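PDB 5C5V: acidocalcisomal pyrophosphatase from Trypanosoma brucei brucei, which probably catalyses the magnesium-dependent hydrolysis of inorganic diphosphate to phosphate. Local coordinates for residues H92-V97 with Y113-L118; P128-P133 with S173-K178. All coordinates share one frame; numbering follows the deposited sequence.

How the contacts relate
Contacts 1 and 2 follow one another in series along the chain: contact 1 pairs strands 94-101 and 110-117, strand 123-126 adds the third strand of this chain to that antiparallel sheet, and helix 128-131, which opens contact 2, comes straight after it. Contact 2 then reaches forward to the loop before strand 177-182. Their centres lie about 14 Å apart, yet they touch: Y113 packs on P128 and I177, and L96 on I132. Contact 1 also meets a second subunit, with which Q94 and Q95 extend the sheet, while in contact 2 the side chain of W129 lies about 7 Å from that of the magnesium ligand D221.

Contact 1. Residues H92-V97 with Y113-L118; sequences HQQQLV and YFFRDL
OD1 of D117 is gripped by two donors of segment 92-97, H92 from the loop and Q94 from the start of the strand. ND1 of H92 reaches D117 OD1 at 3.3 Å, on the lone pair facing the other oxygen and within the imidazole plane, although ring and carboxylate planes stand 82° apart. NE2 of Q94 meets D117 OD1 at 3.1 Å from above the carboxylate plane, 73° out of it, so the two bonds approach from different directions. D117 CG lies anti to the backbone N (chi1 -171°), which puts CG on the side of H92 and Q94; OD2 is held by the backbone N-H groups of E119 and T120. This makes D117 a link between strand end and following turn.

On the same face, Q94 CB sits over one face of the F115 ring, 4.2 Å from its centroid and displaced toward the rim, a CH-pi contact. L96 CD1 instead meets the ring edge, 3.6 Å from F115 CE1, and also touches Y113 CD1. The other face carries Q95, R116, V97 and F114. Here V97 CG2 lies over the centre of the R116 guanidinium, whose nitrogens make salt bridges with E123 and with E145 of the second subunit.

Between the faces, backbone bonds run in reciprocal pairs, V97 with F114 and Q95 with R116; F114 N to V97 O is 2.8 Å. Beyond them, L118 N bonds to Q93 O at 3.0 Å, almost straight. Q94 and Q95 also join a parallel ladder with a strand of the second subunit. The alternation of hydrogen-bonded and non-hydrogen-bonded pairs is that of antiparallel pairing, and since strands 94-101 and 110-117 follow each other directly they form a beta hairpin, extended across the subunit interface.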
ATOM      1  N   HIS A  92     -15.728 -13.254 -28.544  1.00 68.47           N
ATOM      2  CA  HIS A  92     -15.869 -11.829 -28.809  1.00 68.01           C
ATOM      3  C   HIS A  92     -15.965 -11.059 -27.504  1.00 67.79           C
ATOM      4  O   HIS A  92     -16.874 -11.282 -26.710  1.00 67.99           O
ATOM      5  CB  HIS A  92     -17.099 -11.538 -29.665  1.00 68.93           C
ATOM      6  CG  HIS A  92     -17.014 -12.078 -31.056  1.00 69.53           C
ATOM      7  ND1 HIS A  92     -17.916 -11.736 -32.039  1.00 70.21           N
ATOM      8  CD2 HIS A  92     -16.128 -12.924 -31.634  1.00 69.67           C
ATOM      9  CE1 HIS A  92     -17.597 -12.356 -33.163  1.00 70.46           C
ATOM     10  NE2 HIS A  92     -16.515 -13.083 -32.944  1.00 70.38           N
ATOM     11  N   GLN A  93     -15.025 -10.155 -27.281  1.00 65.91           N
ATOM     12  CA  GLN A  93     -15.082  -9.299 -26.118  1.00 65.27           C
ATOM     13  C   GLN A  93     -16.227  -8.294 -26.242  1.00 65.28           C
ATOM     14  O   GLN A  93     -16.452  -7.719 -27.311  1.00 65.57           O
ATOM     15  CB  GLN A  93     -13.745  -8.584 -25.927  1.00 64.57           C
ATOM     16  CG  GLN A  93     -13.659  -7.820 -24.643  1.00 64.18           C
ATOM     17  CD  GLN A  93     -12.233  -7.419 -24.295  1.00 63.62           C
ATOM     18  OE1 GLN A  93     -11.411  -7.188 -25.179  1.00 63.83           O
ATOM     19  NE2 GLN A  93     -11.937  -7.353 -23.005  1.00 62.77           N
ATOM     20  N   GLN A  94     -16.978  -8.123 -25.157  1.00 63.38           N
ATOM     21  CA  GLN A  94     -18.044  -7.132 -25.107  1.00 63.52           C
ATOM     22  C   GLN A  94     -17.609  -5.963 -24.235  1.00 62.82           C
ATOM     23  O   GLN A  94     -17.248  -6.143 -23.069  1.00 62.17           O
ATOM     24  CB  GLN A  94     -19.342  -7.740 -24.563  1.00 63.97           C
ATOM     25  CG  GLN A  94     -19.769  -9.040 -25.243  1.00 64.69           C
ATOM     26  CD  GLN A  94     -20.220  -8.821 -26.662  1.00 65.52           C
ATOM     27  OE1 GLN A  94     -20.879  -7.827 -26.973  1.00 65.92           O
ATOM     28  NE2 GLN A  94     -19.838  -9.729 -27.543  1.00 66.11           N
ATOM     29  N   GLN A  95     -17.661  -4.762 -24.791  1.00 64.62           N
ATOM     30  CA  GLN A  95     -17.329  -3.565 -24.026  1.00 64.11           C
ATOM     31  C   GLN A  95     -18.575  -3.026 -23.348  1.00 64.49           C
ATOM     32  O   GLN A  95     -19.564  -2.725 -24.009  1.00 65.38           O
ATOM     33  CB  GLN A  95     -16.722  -2.497 -24.939  1.00 64.19           C
ATOM     34  CG  GLN A  95     -16.548  -1.137 -24.294  1.00 63.97           C
ATOM     35  CD  GLN A  95     -15.568  -1.163 -23.148  1.00 62.97           C
ATOM     36  OE1 GLN A  95     -14.410  -1.552 -23.318  1.00 62.71           O
ATOM     37  NE2 GLN A  95     -16.026  -0.764 -21.968  1.00 62.69           N
ATOM     38  N   LEU A  96     -18.541  -2.918 -22.024  1.00 61.52           N
ATOM     39  CA  LEU A  96     -19.662  -2.323 -21.310  1.00 61.91           C
ATOM     40  C   LEU A  96     -19.652  -0.834 -21.567  1.00 61.95           C
ATOM     41  O   LEU A  96     -18.631  -0.182 -21.401  1.00 61.22           O
ATOM     42  CB  LEU A  96     -19.596  -2.616 -19.815  1.00 61.00           C
ATOM     43  CG  LEU A  96     -20.889  -2.303 -19.055  1.00 61.42           C
ATOM     44  CD1 LEU A  96     -22.056  -3.113 -19.617  1.00 62.25           C
ATOM     45  CD2 LEU A  96     -20.719  -2.560 -17.558  1.00 60.51           C
ATOM     46  N   VAL A  97     -20.784  -0.308 -22.015  1.00 61.45           N
ATOM     47  CA  VAL A  97     -20.893   1.107 -22.338  1.00 61.71           C
ATOM     48  C   VAL A  97     -22.042   1.695 -21.540  1.00 62.64           C
ATOM     49  O   VAL A  97     -23.104   1.077 -21.427  1.00 63.39           O
ATOM     50  CB  VAL A  97     -21.120   1.343 -23.838  1.00 62.75           C
ATOM     51  CG1 VAL A  97     -21.242   2.832 -24.119  1.00 63.16           C
ATOM     52  CG2 VAL A  97     -19.970   0.750 -24.647  1.00 62.18           C
ATOM     53  N   TYR A 113     -27.206   0.854 -19.945  1.00 59.56           N
ATOM     54  CA  TYR A 113     -26.070  -0.002 -20.241  1.00 58.25           C
ATOM     55  C   TYR A 113     -26.179  -0.643 -21.617  1.00 58.87           C
ATOM     56  O   TYR A 113     -27.264  -1.031 -22.057  1.00 60.04           O
ATOM     57  CB  TYR A 113     -25.929  -1.087 -19.181  1.00 57.20           C
ATOM     58  CG  TYR A 113     -25.525  -0.553 -17.819  1.00 56.47           C
ATOM     59  CD1 TYR A 113     -24.230  -0.710 -17.336  1.00 55.06           C
ATOM     60  CD2 TYR A 113     -26.447   0.112 -17.023  1.00 57.08           C
ATOM     61  CE1 TYR A 113     -23.863  -0.214 -16.078  1.00 54.24           C
ATOM     62  CE2 TYR A 113     -26.101   0.607 -15.794  1.00 56.26           C
ATOM     63  CZ  TYR A 113     -24.810   0.443 -15.321  1.00 54.88           C
ATOM     64  OH  TYR A 113     -24.501   0.940 -14.090  1.00 54.04           O
ATOM     65  N   PHE A 114     -25.043  -0.745 -22.295  1.00 59.80           N
ATOM     66  CA  PHE A 114     -24.975  -1.384 -23.590  1.00 60.03           C
ATOM     67  C   PHE A 114     -23.805  -2.344 -23.679  1.00 59.13           C
ATOM     68  O   PHE A 114     -22.871  -2.283 -22.886  1.00 58.19           O
ATOM     69  CB  PHE A 114     -24.848  -0.339 -24.691  1.00 60.61           C
ATOM     70  CG  PHE A 114     -25.988   0.627 -24.743  1.00 62.16           C
ATOM     71  CD1 PHE A 114     -26.997   0.472 -25.684  1.00 63.26           C
ATOM     72  CD2 PHE A 114     -26.052   1.696 -23.855  1.00 62.20           C
ATOM     73  CE1 PHE A 114     -28.048   1.359 -25.739  1.00 64.44           C
ATOM     74  CE2 PHE A 114     -27.104   2.588 -23.908  1.00 63.54           C
ATOM     75  CZ  PHE A 114     -28.109   2.416 -24.854  1.00 64.55           C
ATOM     76  N   PHE A 115     -23.867  -3.226 -24.664  1.00 62.19           N
ATOM     77  CA  PHE A 115     -22.715  -4.007 -25.074  1.00 61.55           C
ATOM     78  C   PHE A 115     -22.292  -3.511 -26.434  1.00 61.94           C
ATOM     79  O   PHE A 115     -23.122  -3.315 -27.316  1.00 62.87           O
ATOM     80  CB  PHE A 115     -23.019  -5.506 -25.148  1.00 61.64           C
ATOM     81  CG  PHE A 115     -22.966  -6.200 -23.825  1.00 61.10           C
ATOM     82  CD1 PHE A 115     -22.798  -5.479 -22.661  1.00 60.23           C
ATOM     83  CD2 PHE A 115     -23.061  -7.575 -23.746  1.00 60.99           C
ATOM     84  CE1 PHE A 115     -22.742  -6.120 -21.448  1.00 59.78           C
ATOM     85  CE2 PHE A 115     -23.006  -8.214 -22.526  1.00 60.49           C
ATOM     86  CZ  PHE A 115     -22.847  -7.488 -21.379  1.00 59.55           C
ATOM     87  N   ARG A 116     -20.995  -3.284 -26.588  1.00 67.17           N
ATOM     88  CA  ARG A 116     -20.419  -3.086 -27.901  1.00 67.37           C
ATOM     89  C   ARG A 116     -19.552  -4.296 -28.176  1.00 66.85           C
ATOM     90  O   ARG A 116     -18.536  -4.490 -27.518  1.00 66.18           O
ATOM     91  CB  ARG A 116     -19.572  -1.827 -27.958  1.00 67.02           C
ATOM     92  CG  ARG A 116     -18.937  -1.535 -29.319  1.00 67.37           C
ATOM     93  CD  ARG A 116     -18.118  -0.292 -29.118  1.00 66.75           C
ATOM     94  NE  ARG A 116     -18.988   0.833 -28.817  1.00 67.40           N
ATOM     95  CZ  ARG A 116     -18.570   1.934 -28.208  1.00 67.05           C
ATOM     96  NH1 ARG A 116     -17.308   2.012 -27.799  1.00 66.07           N
ATOM     97  NH2 ARG A 116     -19.425   2.926 -27.948  1.00 67.62           N
ATOM     98  N   ASP A 117     -19.977  -5.136 -29.106  1.00 67.43           N
ATOM     99  CA  ASP A 117     -19.159  -6.254 -29.540  1.00 67.36           C
ATOM    100  C   ASP A 117     -17.917  -5.679 -30.240  1.00 66.87           C
ATOM    101  O   ASP A 117     -18.040  -4.989 -31.254  1.00 67.26           O
ATOM    102  CB  ASP A 117     -19.968  -7.171 -30.458  1.00 68.15           C
ATOM    103  CG  ASP A 117     -19.257  -8.464 -30.776  1.00 68.20           C
ATOM    104  OD1 ASP A 117     -19.908  -9.518 -30.662  1.00 68.97           O
ATOM    105  OD2 ASP A 117     -18.070  -8.445 -31.156  1.00 67.87           O
ATOM    106  N   LEU A 118     -16.732  -5.930 -29.687  1.00 67.88           N
ATOM    107  CA  LEU A 118     -15.506  -5.297 -30.195  1.00 67.51           C
ATOM    108  C   LEU A 118     -15.047  -5.849 -31.547  1.00 68.09           C
ATOM    109  O   LEU A 118     -14.192  -5.252 -32.207  1.00 68.07           O
ATOM    110  CB  LEU A 118     -14.372  -5.422 -29.172  1.00 66.58           C
ATOM    111  CG  LEU A 118     -14.606  -4.579 -27.908  1.00 66.08           C
ATOM    112  CD1 LEU A 118     -13.357  -4.490 -27.059  1.00 65.43           C
ATOM    113  CD2 LEU A 118     -15.098  -3.176 -28.271  1.00 66.11           C
TER

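Contact 2. Residues P128-P133 with S173-K178; sequences PWHDIP and SFNPIK
P128 sets its CG and CD against two successive carbonyl oxygens of the facing loop: CD is 3.2 Å from F174 O, and CG is 3.1 Å from N175 O. The contact joins the short helical turn 128-131 to the loop leading into strand 177-182 of a three-stranded antiparallel sheet; segment 173-178 lies in the part of the chain belonging to the inorganic pyrophosphatase family. N175 carries the loop's side of the packing. CG anti to its carbonyl carbon (chi1 -48°) is put toward W129 and H130, whose rings the amide meets, while P128 lies against the backbone O. The amide plane is steeply turned against both aromatic rings, 74° from W129 and 79° from H130, and no hydrogen bond crosses between the segments. Both ends of this buried amide find partners nearby: OD1 bonds to S127 OG, which also takes part in a bond with H130 N, and ND2 bonds to A169 O. W129, whose NE1 bonds to T204 O, lies about 7 Å from the side chain of D221, a magnesium ligand, which places the contact near the metal site. At the indole edge, W129 CE3 approaches N175 ND2 to 3.8 Å, while H130 CD2 stands 3.2 Å from N175 OD1.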
ATOM      1  N   PRO A 128     -27.971  -4.167 -16.586  1.00 54.36           N
ATOM      2  CA  PRO A 128     -26.867  -4.292 -15.627  1.00 52.67           C
ATOM      3  C   PRO A 128     -27.135  -5.430 -14.649  1.00 51.99           C
ATOM      4  O   PRO A 128     -26.224  -6.089 -14.181  1.00 51.28           O
ATOM      5  CB  PRO A 128     -26.878  -2.943 -14.907  1.00 52.80           C
ATOM      6  CG  PRO A 128     -28.275  -2.479 -15.021  1.00 54.08           C
ATOM      7  CD  PRO A 128     -28.715  -2.912 -16.394  1.00 55.13           C
ATOM      8  N   TRP A 129     -28.406  -5.661 -14.359  1.00 52.18           N
ATOM      9  CA  TRP A 129     -28.830  -6.748 -13.491  1.00 51.48           C
ATOM     10  C   TRP A 129     -28.626  -8.130 -14.130  1.00 51.90           C
ATOM     11  O   TRP A 129     -28.007  -9.012 -13.539  1.00 51.17           O
ATOM     12  CB  TRP A 129     -30.299  -6.537 -13.133  1.00 52.34           C
ATOM     13  CG  TRP A 129     -30.857  -7.464 -12.111  1.00 51.86           C
ATOM     14  CD1 TRP A 129     -30.164  -8.290 -11.275  1.00 50.78           C
ATOM     15  CD2 TRP A 129     -32.245  -7.654 -11.808  1.00 52.40           C
ATOM     16  NE1 TRP A 129     -31.035  -8.982 -10.462  1.00 50.81           N
ATOM     17  CE2 TRP A 129     -32.320  -8.618 -10.778  1.00 51.82           C
ATOM     18  CE3 TRP A 129     -33.431  -7.109 -12.312  1.00 53.49           C
ATOM     19  CZ2 TRP A 129     -33.536  -9.050 -10.247  1.00 51.88           C
ATOM     20  CZ3 TRP A 129     -34.632  -7.540 -11.788  1.00 53.95           C
ATOM     21  CH2 TRP A 129     -34.675  -8.496 -10.760  1.00 53.09           C
ATOM     22  N   HIS A 130     -29.135  -8.327 -15.343  1.00 52.10           N
ATOM     23  CA  HIS A 130     -29.125  -9.673 -15.908  1.00 52.66           C
ATOM     24  C   HIS A 130     -27.887  -9.982 -16.725  1.00 52.47           C
ATOM     25  O   HIS A 130     -27.467 -11.123 -16.781  1.00 52.58           O
ATOM     26  CB  HIS A 130     -30.368  -9.903 -16.766  1.00 53.96           C
ATOM     27  CG  HIS A 130     -31.645  -9.594 -16.049  1.00 54.15           C
ATOM     28  ND1 HIS A 130     -31.948 -10.133 -14.820  1.00 53.36           N
ATOM     29  CD2 HIS A 130     -32.683  -8.792 -16.382  1.00 55.00           C
ATOM     30  CE1 HIS A 130     -33.123  -9.677 -14.423  1.00 53.94           C
ATOM     31  NE2 HIS A 130     -33.585  -8.859 -15.348  1.00 54.98           N
ATOM     32  N   ASP A 131     -27.301  -8.981 -17.362  1.00 53.67           N
ATOM     33  CA  ASP A 131     -26.310  -9.263 -18.390  1.00 53.97           C
ATOM     34  C   ASP A 131     -24.850  -9.077 -17.965  1.00 52.89           C
ATOM     35  O   ASP A 131     -23.950  -9.566 -18.648  1.00 53.14           O
ATOM     36  CB  ASP A 131     -26.617  -8.416 -19.613  1.00 54.55           C
ATOM     37  CG  ASP A 131     -27.936  -8.797 -20.236  1.00 55.75           C
ATOM     38  OD1 ASP A 131     -28.104  -9.990 -20.557  1.00 56.29           O
ATOM     39  OD2 ASP A 131     -28.815  -7.924 -20.361  1.00 56.74           O
ATOM     40  N   ILE A 132     -24.611  -8.389 -16.857  1.00 53.97           N
ATOM     41  CA  ILE A 132     -23.265  -8.324 -16.296  1.00 52.83           C
ATOM     42  C   ILE A 132     -22.995  -9.573 -15.470  1.00 52.48           C
ATOM     43  O   ILE A 132     -23.766  -9.889 -14.568  1.00 52.58           O
ATOM     44  CB  ILE A 132     -23.060  -7.077 -15.422  1.00 52.05           C
ATOM     45  CG1 ILE A 132     -23.221  -5.811 -16.264  1.00 52.71           C
ATOM     46  CG2 ILE A 132     -21.681  -7.102 -14.788  1.00 51.32           C
ATOM     47  CD1 ILE A 132     -23.157  -4.533 -15.452  1.00 52.18           C
ATOM     48  N   PRO A 133     -21.916 -10.308 -15.795  1.00 53.73           N
ATOM     49  CA  PRO A 133     -21.636 -11.553 -15.069  1.00 53.82           C
ATOM     50  C   PRO A 133     -21.403 -11.276 -13.588  1.00 52.94           C
ATOM     51  O   PRO A 133     -20.714 -10.324 -13.248  1.00 52.27           O
ATOM     52  CB  PRO A 133     -20.359 -12.091 -15.738  1.00 54.03           C
ATOM     53  CG  PRO A 133     -20.218 -11.337 -17.008  1.00 54.29           C
ATOM     54  CD  PRO A 133     -20.870 -10.000 -16.786  1.00 53.74           C
ATOM     55  N   SER A 173     -37.728  -2.246 -18.284  1.00 56.75           N
ATOM     56  CA  SER A 173     -36.974  -2.986 -19.297  1.00 56.76           C
ATOM     57  C   SER A 173     -35.526  -2.540 -19.361  1.00 55.73           C
ATOM     58  O   SER A 173     -35.253  -1.341 -19.425  1.00 56.40           O
ATOM     59  CB  SER A 173     -37.603  -2.810 -20.687  1.00 58.30           C
ATOM     60  OG  SER A 173     -38.928  -3.295 -20.714  1.00 59.50           O
ATOM     61  N   PHE A 174     -34.620  -3.517 -19.364  1.00 56.47           N
ATOM     62  CA  PHE A 174     -33.184  -3.292 -19.440  1.00 55.59           C
ATOM     63  C   PHE A 174     -32.643  -2.741 -18.099  1.00 54.87           C
ATOM     64  O   PHE A 174     -31.452  -2.483 -17.974  1.00 53.70           O
ATOM     65  CB  PHE A 174     -32.836  -2.356 -20.616  1.00 56.87           C
ATOM     66  CG  PHE A 174     -33.145  -2.949 -21.987  1.00 57.82           C
ATOM     67  CD1 PHE A 174     -32.367  -3.974 -22.511  1.00 56.92           C
ATOM     68  CD2 PHE A 174     -34.215  -2.479 -22.742  1.00 59.75           C
ATOM     69  CE1 PHE A 174     -32.661  -4.535 -23.780  1.00 57.94           C
ATOM     70  CE2 PHE A 174     -34.521  -3.026 -24.006  1.00 60.26           C
ATOM     71  CZ  PHE A 174     -33.743  -4.051 -24.525  1.00 59.44           C
ATOM     72  N   ASN A 175     -33.539  -2.579 -17.120  1.00 56.11           N
ATOM     73  CA  ASN A 175     -33.190  -2.276 -15.737  1.00 55.13           C
ATOM     74  C   ASN A 175     -32.143  -1.176 -15.592  1.00 55.08           C
ATOM     75  O   ASN A 175     -31.115  -1.361 -14.949  1.00 53.59           O
ATOM     76  CB  ASN A 175     -32.709  -3.544 -15.037  1.00 53.33           C
ATOM     77  CG  ASN A 175     -33.629  -4.712 -15.277  1.00 53.75           C
ATOM     78  OD1 ASN A 175     -33.251  -5.680 -15.921  1.00 53.57           O
ATOM     79  ND2 ASN A 175     -34.849  -4.622 -14.778  1.00 54.24           N
ATOM     80  N   PRO A 176     -32.400  -0.025 -16.214  1.00 55.21           N
ATOM     81  CA  PRO A 176     -31.470   1.084 -16.063  1.00 55.08           C
ATOM     82  C   PRO A 176     -31.378   1.528 -14.606  1.00 54.69           C
ATOM     83  O   PRO A 176     -32.257   1.212 -13.802  1.00 54.44           O
ATOM     84  CB  PRO A 176     -32.090   2.176 -16.933  1.00 57.06           C
ATOM     85  CG  PRO A 176     -33.555   1.846 -16.956  1.00 57.86           C
ATOM     86  CD  PRO A 176     -33.585   0.351 -17.004  1.00 56.86           C
ATOM     87  N   ILE A 177     -30.316   2.242 -14.265  1.00 55.99           N
ATOM     88  CA  ILE A 177     -30.250   2.832 -12.940  1.00 55.53           C
ATOM     89  C   ILE A 177     -31.053   4.121 -12.907  1.00 57.33           C
ATOM     90  O   ILE A 177     -30.986   4.950 -13.814  1.00 58.51           O
ATOM     91  CB  ILE A 177     -28.820   3.089 -12.518  1.00 54.02           C
ATOM     92  CG1 ILE A 177     -28.187   1.765 -12.092  1.00 52.19           C
ATOM     93  CG2 ILE A 177     -28.791   4.074 -11.368  1.00 54.04           C
ATOM     94  CD1 ILE A 177     -26.687   1.847 -11.875  1.00 50.66           C
ATOM     95  N   LYS A 178     -31.847   4.261 -11.860  1.00 56.87           N
ATOM     96  CA  LYS A 178     -32.607   5.477 -11.637  1.00 58.61           C
ATOM     97  C   LYS A 178     -32.495   5.918 -10.181  1.00 58.07           C
ATOM     98  O   LYS A 178     -31.962   5.190  -9.328  1.00 56.41           O
ATOM     99  CB  LYS A 178     -34.071   5.274 -12.013  1.00 59.73           C
ATOM    100  CG  LYS A 178     -34.837   4.420 -11.030  1.00 58.87           C
ATOM    101  CD  LYS A 178     -36.284   4.263 -11.480  1.00 59.87           C
ATOM    102  CE  LYS A 178     -37.166   3.699 -10.379  1.00 59.31           C
ATOM    103  NZ  LYS A 178     -38.564   4.219 -10.485  1.00 60.64           N
TER